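Long-range contact in myosin IE heavy chain (Dictyostelium discoideum, PDB 1LKX), which is a single-headed myosin motor that binds actin filaments and hydrolyses ATP in an actin-activated way, and may move membranes relative to actin: residues Cys445-Leu459 / Phe473-Leu487. Sequence-based numbering, arbitrary orientation.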
ATOM      1  N   CYS A 445     -10.680   7.716 -15.002  1.00 50.18           N
ATOM      2  CA  CYS A 445      -9.271   7.997 -14.744  1.00 50.32           C
ATOM      3  C   CYS A 445      -8.486   6.708 -14.903  1.00 49.57           C
ATOM      4  O   CYS A 445      -7.282   6.728 -15.090  1.00 48.78           O
ATOM      5  CB  CYS A 445      -9.091   8.541 -13.349  1.00 49.70           C
ATOM      6  SG  CYS A 445     -10.182   9.910 -13.124  1.00 54.17           S
ATOM      7  N   GLU A 446      -9.172   5.580 -14.815  1.00 50.60           N
ATOM      8  CA  GLU A 446      -8.505   4.306 -15.005  1.00 52.61           C
ATOM      9  C   GLU A 446      -8.380   4.182 -16.510  1.00 53.68           C
ATOM     10  O   GLU A 446      -7.280   4.166 -17.072  1.00 54.47           O
ATOM     11  CB  GLU A 446      -9.366   3.143 -14.526  1.00 53.50           C
ATOM     12  CG  GLU A 446     -10.224   3.438 -13.337  1.00 54.82           C
ATOM     13  CD  GLU A 446      -9.409   3.719 -12.132  1.00 55.78           C
ATOM     14  OE1 GLU A 446      -8.573   2.856 -11.803  1.00 57.12           O
ATOM     15  OE2 GLU A 446      -9.599   4.795 -11.524  1.00 56.69           O
ATOM     16  N   LEU A 447      -9.539   4.101 -17.154  1.00 53.52           N
ATOM     17  CA  LEU A 447      -9.610   3.949 -18.592  1.00 53.89           C
ATOM     18  C   LEU A 447      -8.536   4.769 -19.304  1.00 54.74           C
ATOM     19  O   LEU A 447      -7.918   4.292 -20.260  1.00 55.72           O
ATOM     20  CB  LEU A 447     -11.017   4.327 -19.087  1.00 53.27           C
ATOM     21  CG  LEU A 447     -12.207   3.459 -18.630  1.00 52.47           C
ATOM     22  CD1 LEU A 447     -13.516   3.992 -19.215  1.00 50.86           C
ATOM     23  CD2 LEU A 447     -11.987   2.013 -19.057  1.00 52.00           C
ATOM     24  N   ILE A 448      -8.278   5.983 -18.828  1.00 55.59           N
ATOM     25  CA  ILE A 448      -7.278   6.823 -19.477  1.00 57.50           C
ATOM     26  C   ILE A 448      -5.871   6.315 -19.245  1.00 59.69           C
ATOM     27  O   ILE A 448      -4.907   7.015 -19.537  1.00 60.02           O
ATOM     28  CB  ILE A 448      -7.318   8.281 -18.983  1.00 56.10           C
ATOM     29  CG1 ILE A 448      -6.535   9.176 -19.952  1.00 54.90           C
ATOM     30  CG2 ILE A 448      -6.709   8.373 -17.600  1.00 56.96           C
ATOM     31  CD1 ILE A 448      -6.184  10.533 -19.408  1.00 52.72           C
ATOM     32  N   GLU A 449      -5.739   5.100 -18.731  1.00 63.22           N
ATOM     33  CA  GLU A 449      -4.404   4.579 -18.477  1.00 66.41           C
ATOM     34  C   GLU A 449      -4.259   3.078 -18.221  1.00 68.16           C
ATOM     35  O   GLU A 449      -3.616   2.678 -17.258  1.00 68.61           O
ATOM     36  CB  GLU A 449      -3.820   5.343 -17.311  1.00 65.42           C
ATOM     37  CG  GLU A 449      -4.797   5.478 -16.206  1.00 65.56           C
ATOM     38  CD  GLU A 449      -4.126   5.923 -14.961  1.00 67.57           C
ATOM     39  OE1 GLU A 449      -3.064   5.344 -14.656  1.00 69.51           O
ATOM     40  OE2 GLU A 449      -4.646   6.841 -14.292  1.00 68.36           O
ATOM     41  N   LYS A 450      -4.830   2.256 -19.095  1.00 71.24           N
ATOM     42  CA  LYS A 450      -4.752   0.808 -18.959  1.00 73.77           C
ATOM     43  C   LYS A 450      -4.764   0.058 -20.293  1.00 76.12           C
ATOM     44  O   LYS A 450      -3.726  -0.479 -20.708  1.00 77.26           O
ATOM     45  CB  LYS A 450      -5.890   0.284 -18.073  1.00 73.04           C
ATOM     46  CG  LYS A 450      -5.656   0.452 -16.573  1.00 73.65           C
ATOM     47  CD  LYS A 450      -6.670  -0.321 -15.745  1.00 72.78           C
ATOM     48  CE  LYS A 450      -8.067   0.187 -15.995  1.00 72.58           C
ATOM     49  NZ  LYS A 450      -9.083  -0.710 -15.411  1.00 73.61           N
ATOM     50  N   LYS A 451      -5.917   0.040 -20.972  1.00 76.83           N
ATOM     51  CA  LYS A 451      -6.063  -0.703 -22.236  1.00 77.86           C
ATOM     52  C   LYS A 451      -5.664   0.065 -23.505  1.00 77.93           C
ATOM     53  O   LYS A 451      -5.366   1.255 -23.408  1.00 79.72           O
ATOM     54  CB  LYS A 451      -7.494  -1.241 -22.330  1.00 78.19           C
ATOM     55  CG  LYS A 451      -7.790  -2.331 -21.280  1.00 79.73           C
ATOM     56  CD  LYS A 451      -7.950  -1.747 -19.872  1.00 79.54           C
ATOM     57  CE  LYS A 451      -7.947  -2.817 -18.780  1.00 79.09           C
ATOM     58  NZ  LYS A 451      -6.577  -3.314 -18.462  1.00 78.52           N
ATOM     59  N   PRO A 452      -5.650  -0.600 -24.702  1.00 76.80           N
ATOM     60  CA  PRO A 452      -5.283  -0.023 -26.023  1.00 74.84           C
ATOM     61  C   PRO A 452      -5.641   1.447 -26.157  1.00 73.90           C
ATOM     62  O   PRO A 452      -6.823   1.788 -26.241  1.00 75.54           O
ATOM     63  CB  PRO A 452      -6.071  -0.873 -27.010  1.00 74.25           C
ATOM     64  CG  PRO A 452      -6.030  -2.202 -26.370  1.00 76.69           C
ATOM     65  CD  PRO A 452      -6.290  -1.916 -24.893  1.00 76.38           C
ATOM     66  N   ILE A 453      -4.630   2.313 -26.202  1.00 71.07           N
ATOM     67  CA  ILE A 453      -4.855   3.763 -26.266  1.00 68.65           C
ATOM     68  C   ILE A 453      -5.068   4.257 -24.829  1.00 67.41           C
ATOM     69  O   ILE A 453      -6.095   4.848 -24.499  1.00 67.30           O
ATOM     70  CB  ILE A 453      -6.114   4.147 -27.084  1.00 67.57           C
ATOM     71  CG1 ILE A 453      -6.059   3.521 -28.472  1.00 67.87           C
ATOM     72  CG2 ILE A 453      -6.197   5.647 -27.232  1.00 66.97           C
ATOM     73  CD1 ILE A 453      -7.360   3.635 -29.219  1.00 68.43           C
ATOM     74  N   GLY A 454      -4.092   3.979 -23.974  1.00 66.10           N
ATOM     75  CA  GLY A 454      -4.156   4.393 -22.587  1.00 63.90           C
ATOM     76  C   GLY A 454      -2.756   4.842 -22.252  1.00 62.65           C
ATOM     77  O   GLY A 454      -1.819   4.474 -22.955  1.00 63.22           O
ATOM     78  N   LEU A 455      -2.592   5.627 -21.196  1.00 60.86           N
ATOM     79  CA  LEU A 455      -1.265   6.106 -20.847  1.00 59.61           C
ATOM     80  C   LEU A 455      -0.177   5.039 -20.842  1.00 59.65           C
ATOM     81  O   LEU A 455       0.753   5.103 -21.642  1.00 60.20           O
ATOM     82  CB  LEU A 455      -1.284   6.803 -19.497  1.00 58.62           C
ATOM     83  CG  LEU A 455      -2.083   8.094 -19.412  1.00 58.67           C
ATOM     84  CD1 LEU A 455      -1.925   8.673 -18.018  1.00 58.70           C
ATOM     85  CD2 LEU A 455      -1.598   9.077 -20.462  1.00 58.76           C
ATOM     86  N   ILE A 456      -0.273   4.051 -19.962  1.00 59.03           N
ATOM     87  CA  ILE A 456       0.779   3.049 -19.923  1.00 59.33           C
ATOM     88  C   ILE A 456       0.847   2.167 -21.154  1.00 59.04           C
ATOM     89  O   ILE A 456       1.884   1.560 -21.427  1.00 58.82           O
ATOM     90  CB  ILE A 456       0.697   2.163 -18.657  1.00 60.42           C
ATOM     91  CG1 ILE A 456      -0.723   1.649 -18.449  1.00 61.47           C
ATOM     92  CG2 ILE A 456       1.169   2.958 -17.442  1.00 59.50           C
ATOM     93  CD1 ILE A 456      -0.881   0.889 -17.137  1.00 61.97           C
ATOM     94  N   SER A 457      -0.246   2.103 -21.909  1.00 58.92           N
ATOM     95  CA  SER A 457      -0.245   1.296 -23.121  1.00 57.92           C
ATOM     96  C   SER A 457       0.486   2.054 -24.237  1.00 56.86           C
ATOM     97  O   SER A 457       1.178   1.456 -25.045  1.00 57.50           O
ATOM     98  CB  SER A 457      -1.673   0.961 -23.533  1.00 57.62           C
ATOM     99  OG  SER A 457      -1.704  -0.260 -24.248  1.00 57.71           O
ATOM    100  N   LEU A 458       0.332   3.370 -24.277  1.00 56.39           N
ATOM    101  CA  LEU A 458       1.024   4.182 -25.265  1.00 56.77           C
ATOM    102  C   LEU A 458       2.509   4.213 -24.907  1.00 57.67           C
ATOM    103  O   LEU A 458       3.372   4.000 -25.751  1.00 57.55           O
ATOM    104  CB  LEU A 458       0.482   5.612 -25.264  1.00 56.88           C
ATOM    105  CG  LEU A 458      -0.767   5.990 -26.064  1.00 57.57           C
ATOM    106  CD1 LEU A 458      -0.513   5.749 -27.539  1.00 56.60           C
ATOM    107  CD2 LEU A 458      -1.960   5.197 -25.590  1.00 57.64           C
ATOM    108  N   LEU A 459       2.796   4.487 -23.641  1.00 59.45           N
ATOM    109  CA  LEU A 459       4.169   4.556 -23.157  1.00 61.57           C
ATOM    110  C   LEU A 459       4.868   3.227 -23.405  1.00 62.90           C
ATOM    111  O   LEU A 459       6.066   3.179 -23.668  1.00 63.04           O
ATOM    112  CB  LEU A 459       4.176   4.903 -21.657  1.00 61.29           C
ATOM    113  CG  LEU A 459       5.465   5.211 -20.871  1.00 60.17           C
ATOM    114  CD1 LEU A 459       5.887   3.981 -20.132  1.00 59.46           C
ATOM    115  CD2 LEU A 459       6.569   5.729 -21.782  1.00 59.38           C
ATOM    116  N   PHE A 473       7.036  10.828 -26.898  1.00 55.33           N
ATOM    117  CA  PHE A 473       5.991  10.117 -26.167  1.00 54.44           C
ATOM    118  C   PHE A 473       4.972  11.115 -25.639  1.00 54.36           C
ATOM    119  O   PHE A 473       3.769  10.881 -25.711  1.00 54.05           O
ATOM    120  CB  PHE A 473       6.594   9.342 -24.990  1.00 54.36           C
ATOM    121  CG  PHE A 473       5.584   8.935 -23.945  1.00 52.78           C
ATOM    122  CD1 PHE A 473       4.506   8.126 -24.276  1.00 51.52           C
ATOM    123  CD2 PHE A 473       5.710   9.372 -22.631  1.00 52.10           C
ATOM    124  CE1 PHE A 473       3.568   7.759 -23.315  1.00 50.23           C
ATOM    125  CE2 PHE A 473       4.776   9.007 -21.665  1.00 50.97           C
ATOM    126  CZ  PHE A 473       3.703   8.200 -22.011  1.00 49.64           C
ATOM    127  N   LEU A 474       5.458  12.227 -25.104  1.00 54.14           N
ATOM    128  CA  LEU A 474       4.572  13.239 -24.572  1.00 55.22           C
ATOM    129  C   LEU A 474       3.608  13.698 -25.664  1.00 56.78           C
ATOM    130  O   LEU A 474       2.418  13.926 -25.413  1.00 57.04           O
ATOM    131  CB  LEU A 474       5.389  14.421 -24.025  1.00 53.52           C
ATOM    132  CG  LEU A 474       4.621  15.600 -23.408  1.00 51.89           C
ATOM    133  CD1 LEU A 474       3.580  15.095 -22.437  1.00 50.41           C
ATOM    134  CD2 LEU A 474       5.580  16.543 -22.719  1.00 50.36           C
ATOM    135  N   ASP A 475       4.119  13.805 -26.884  1.00 58.15           N
ATOM    136  CA  ASP A 475       3.309  14.252 -28.012  1.00 59.66           C
ATOM    137  C   ASP A 475       2.184  13.276 -28.318  1.00 58.72           C
ATOM    138  O   ASP A 475       1.069  13.681 -28.643  1.00 58.72           O
ATOM    139  CB  ASP A 475       4.185  14.429 -29.255  1.00 62.35           C
ATOM    140  CG  ASP A 475       5.489  15.162 -28.958  1.00 64.55           C
ATOM    141  OD1 ASP A 475       5.451  16.264 -28.360  1.00 65.16           O
ATOM    142  OD2 ASP A 475       6.555  14.629 -29.334  1.00 66.28           O
ATOM    143  N   SER A 476       2.486  11.987 -28.220  1.00 57.57           N
ATOM    144  CA  SER A 476       1.491  10.959 -28.469  1.00 57.39           C
ATOM    145  C   SER A 476       0.329  11.225 -27.537  1.00 57.86           C
ATOM    146  O   SER A 476      -0.795  11.440 -27.969  1.00 57.99           O
ATOM    147  CB  SER A 476       2.061   9.583 -28.158  1.00 56.62           C
ATOM    148  OG  SER A 476       3.374   9.455 -28.665  1.00 57.37           O
ATOM    149  N   ILE A 477       0.626  11.219 -26.245  1.00 58.00           N
ATOM    150  CA  ILE A 477      -0.372  11.450 -25.216  1.00 58.06           C
ATOM    151  C   ILE A 477      -1.163  12.717 -25.474  1.00 57.70           C
ATOM    152  O   ILE A 477      -2.387  12.691 -25.514  1.00 57.04           O
ATOM    153  CB  ILE A 477       0.272  11.624 -23.838  1.00 59.07           C
ATOM    154  CG1 ILE A 477       1.451  10.681 -23.667  1.00 59.54           C
ATOM    155  CG2 ILE A 477      -0.741  11.320 -22.755  1.00 60.12           C
ATOM    156  CD1 ILE A 477       2.208  10.960 -22.392  1.00 60.49           C
ATOM    157  N   CYS A 478      -0.445  13.824 -25.630  1.00 58.35           N
ATOM    158  CA  CYS A 478      -1.064  15.125 -25.841  1.00 60.29           C
ATOM    159  C   CYS A 478      -1.971  15.178 -27.054  1.00 61.57           C
ATOM    160  O   CYS A 478      -3.004  15.855 -27.037  1.00 62.09           O
ATOM    161  CB  CYS A 478       0.010  16.208 -25.945  1.00 60.93           C
ATOM    162  SG  CYS A 478       0.937  16.507 -24.403  1.00 60.68           S
ATOM    163  N   LYS A 479      -1.589  14.465 -28.107  1.00 62.60           N
ATOM    164  CA  LYS A 479      -2.392  14.427 -29.318  1.00 63.11           C
ATOM    165  C   LYS A 479      -3.541  13.438 -29.149  1.00 61.86           C
ATOM    166  O   LYS A 479      -4.698  13.784 -29.352  1.00 61.81           O
ATOM    167  CB  LYS A 479      -1.534  14.015 -30.521  1.00 65.68           C
ATOM    168  CG  LYS A 479      -0.490  15.045 -30.933  1.00 69.00           C
ATOM    169  CD  LYS A 479       0.271  14.589 -32.181  1.00 71.25           C
ATOM    170  CE  LYS A 479       1.253  15.657 -32.662  1.00 72.87           C
ATOM    171  NZ  LYS A 479       2.273  16.020 -31.632  1.00 73.49           N
ATOM    172  N   GLN A 480      -3.206  12.213 -28.760  1.00 61.24           N
ATOM    173  CA  GLN A 480      -4.179  11.144 -28.576  1.00 61.11           C
ATOM    174  C   GLN A 480      -5.305  11.504 -27.628  1.00 61.05           C
ATOM    175  O   GLN A 480      -6.413  10.987 -27.738  1.00 59.86           O
ATOM    176  CB  GLN A 480      -3.467   9.889 -28.072  1.00 62.20           C
ATOM    177  CG  GLN A 480      -4.380   8.700 -27.846  1.00 63.24           C
ATOM    178  CD  GLN A 480      -5.044   8.216 -29.121  1.00 63.76           C
ATOM    179  OE1 GLN A 480      -4.373   7.825 -30.076  1.00 63.56           O
ATOM    180  NE2 GLN A 480      -6.369   8.237 -29.139  1.00 64.66           N
ATOM    181  N   PHE A 481      -5.019  12.393 -26.689  1.00 62.77           N
ATOM    182  CA  PHE A 481      -6.022  12.805 -25.717  1.00 64.38           C
ATOM    183  C   PHE A 481      -6.322  14.292 -25.816  1.00 65.55           C
ATOM    184  O   PHE A 481      -6.383  14.855 -26.907  1.00 65.43           O
ATOM    185  CB  PHE A 481      -5.552  12.454 -24.305  1.00 63.50           C
ATOM    186  CG  PHE A 481      -5.366  10.986 -24.085  1.00 62.54           C
ATOM    187  CD1 PHE A 481      -6.466  10.159 -23.896  1.00 62.51           C
ATOM    188  CD2 PHE A 481      -4.097  10.418 -24.123  1.00 61.53           C
ATOM    189  CE1 PHE A 481      -6.307   8.777 -23.753  1.00 62.30           C
ATOM    190  CE2 PHE A 481      -3.931   9.046 -23.981  1.00 61.87           C
ATOM    191  CZ  PHE A 481      -5.041   8.221 -23.796  1.00 61.47           C
ATOM    192  N   GLU A 482      -6.499  14.928 -24.668  1.00 67.15           N
ATOM    193  CA  GLU A 482      -6.820  16.345 -24.646  1.00 69.37           C
ATOM    194  C   GLU A 482      -7.928  16.609 -25.643  1.00 68.04           C
ATOM    195  O   GLU A 482      -7.752  17.227 -26.689  1.00 67.35           O
ATOM    196  CB  GLU A 482      -5.586  17.191 -24.944  1.00 72.87           C
ATOM    197  CG  GLU A 482      -4.660  17.289 -23.738  1.00 76.41           C
ATOM    198  CD  GLU A 482      -3.475  18.204 -23.967  1.00 78.83           C
ATOM    199  OE1 GLU A 482      -2.612  17.863 -24.815  1.00 78.14           O
ATOM    200  OE2 GLU A 482      -3.418  19.265 -23.294  1.00 80.83           O
ATOM    201  N   LYS A 483      -9.074  16.079 -25.257  1.00 67.24           N
ATOM    202  CA  LYS A 483     -10.352  16.132 -25.940  1.00 66.53           C
ATOM    203  C   LYS A 483     -11.015  15.174 -24.961  1.00 65.46           C
ATOM    204  O   LYS A 483     -12.208  14.870 -25.015  1.00 66.14           O
ATOM    205  CB  LYS A 483     -10.261  15.531 -27.349  1.00 66.84           C
ATOM    206  CG  LYS A 483     -11.304  16.091 -28.325  1.00 66.46           C
ATOM    207  CD  LYS A 483     -11.238  17.621 -28.374  1.00 67.21           C
ATOM    208  CE  LYS A 483     -12.364  18.237 -29.210  1.00 68.96           C
ATOM    209  NZ  LYS A 483     -12.265  17.947 -30.675  1.00 68.34           N
ATOM    210  N   ASN A 484     -10.166  14.728 -24.041  1.00 63.50           N
ATOM    211  CA  ASN A 484     -10.498  13.820 -22.964  1.00 61.16           C
ATOM    212  C   ASN A 484     -10.150  14.600 -21.697  1.00 58.77           C
ATOM    213  O   ASN A 484      -9.054  15.143 -21.584  1.00 56.40           O
ATOM    214  CB  ASN A 484      -9.636  12.547 -23.099  1.00 62.24           C
ATOM    215  CG  ASN A 484      -9.656  11.668 -21.853  1.00 61.73           C
ATOM    216  OD1 ASN A 484      -9.111  12.037 -20.827  1.00 61.11           O
ATOM    217  ND2 ASN A 484     -10.277  10.498 -21.949  1.00 61.67           N
ATOM    218  N   PRO A 485     -11.099  14.707 -20.751  1.00 57.83           N
ATOM    219  CA  PRO A 485     -10.814  15.441 -19.512  1.00 57.20           C
ATOM    220  C   PRO A 485      -9.794  14.636 -18.727  1.00 57.02           C
ATOM    221  O   PRO A 485      -9.332  13.598 -19.192  1.00 58.33           O
ATOM    222  CB  PRO A 485     -12.162  15.473 -18.798  1.00 56.59           C
ATOM    223  CG  PRO A 485     -13.160  15.252 -19.899  1.00 56.94           C
ATOM    224  CD  PRO A 485     -12.488  14.225 -20.760  1.00 57.04           C
ATOM    225  N   HIS A 486      -9.440  15.089 -17.538  1.00 55.13           N
ATOM    226  CA  HIS A 486      -8.467  14.343 -16.747  1.00 54.43           C
ATOM    227  C   HIS A 486      -7.045  14.457 -17.287  1.00 53.12           C
ATOM    228  O   HIS A 486      -6.091  14.133 -16.578  1.00 53.52           O
ATOM    229  CB  HIS A 486      -8.873  12.871 -16.672  1.00 53.99           C
ATOM    230  CG  HIS A 486     -10.283  12.665 -16.218  1.00 54.31           C
ATOM    231  ND1 HIS A 486     -10.723  13.040 -14.965  1.00 54.85           N
ATOM    232  CD2 HIS A 486     -11.359  12.150 -16.856  1.00 53.19           C
ATOM    233  CE1 HIS A 486     -12.009  12.763 -14.851  1.00 53.75           C
ATOM    234  NE2 HIS A 486     -12.420  12.223 -15.985  1.00 53.05           N
ATOM    235  N   LEU A 487      -6.905  14.913 -18.531  1.00 51.87           N
ATOM    236  CA  LEU A 487      -5.584  15.086 -19.138  1.00 51.58           C
ATOM    237  C   LEU A 487      -5.408  16.443 -19.815  1.00 51.48           C
ATOM    238  O   LEU A 487      -6.147  16.804 -20.720  1.00 53.21           O
ATOM    239  CB  LEU A 487      -5.288  13.969 -20.151  1.00 51.08           C
ATOM    240  CG  LEU A 487      -3.957  14.062 -20.915  1.00 49.87           C
ATOM    241  CD1 LEU A 487      -2.843  14.524 -20.001  1.00 50.21           C
ATOM    242  CD2 LEU A 487      -3.610  12.707 -21.490  1.00 49.69           C
TER
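Phe473 lays its ring against Leu459. With chi1 at -173°, Leu459 swings CG away from its own amide nitrogen and toward the Phe473 ring, and CD2 comes to lie over its middle, 3.6 Å from the centroid in a CH-pi contact. Ile477 CD1 covers the opposite face toward its rim, Leu455 O sits at the ring edge, and Leu458 packs CB by the CE1 side. Replacing Phe473 with an alanine would probably open a gap between Leu459 and Ile477 and leave the end of the Leu459 side chain freer to turn.

Two more contacts place an atom over a ring. Ile448 CG1 rests on a face of Phe481, 4.2 Å from the ring centroid, while Ile453 O and Gly454 CA meet the edge of the same ring. At Cys445 the SG sits over the His486 ring, 3.9 Å from its centroid; Pro485 CB backs the other face, and His486 ND1 makes a weak hydrogen bond to Lys506 O.

The remaining contacts are mostly aliphatic. Ile448 is extended (chi1 -165°, chi2 -164°) and reaches past Phe481 to bring CD1 within 3.6 Å of Leu487 CB. Leu455 CD2 meets Ile477 CG2, the two side chains crossing at about a right angle, and Leu505 of strand 502-507 touches both Ile448 and Leu455. The exception, toward solvent, is Ile453 CG2 against CG and the carboxamide of the bent Gln480.

Helices 455-459 and 473-480 run roughly antiparallel, their axes within 10.1 Å at closest approach, as the two arms of the helix-loop-helix that, in related myosins, belongs to the actin-binding lower 50 kDa subdomain. No hydrogen bond crosses between the segments, which implies that they are held together chiefly by apolar, CH-pi and sulfur-aromatic packing.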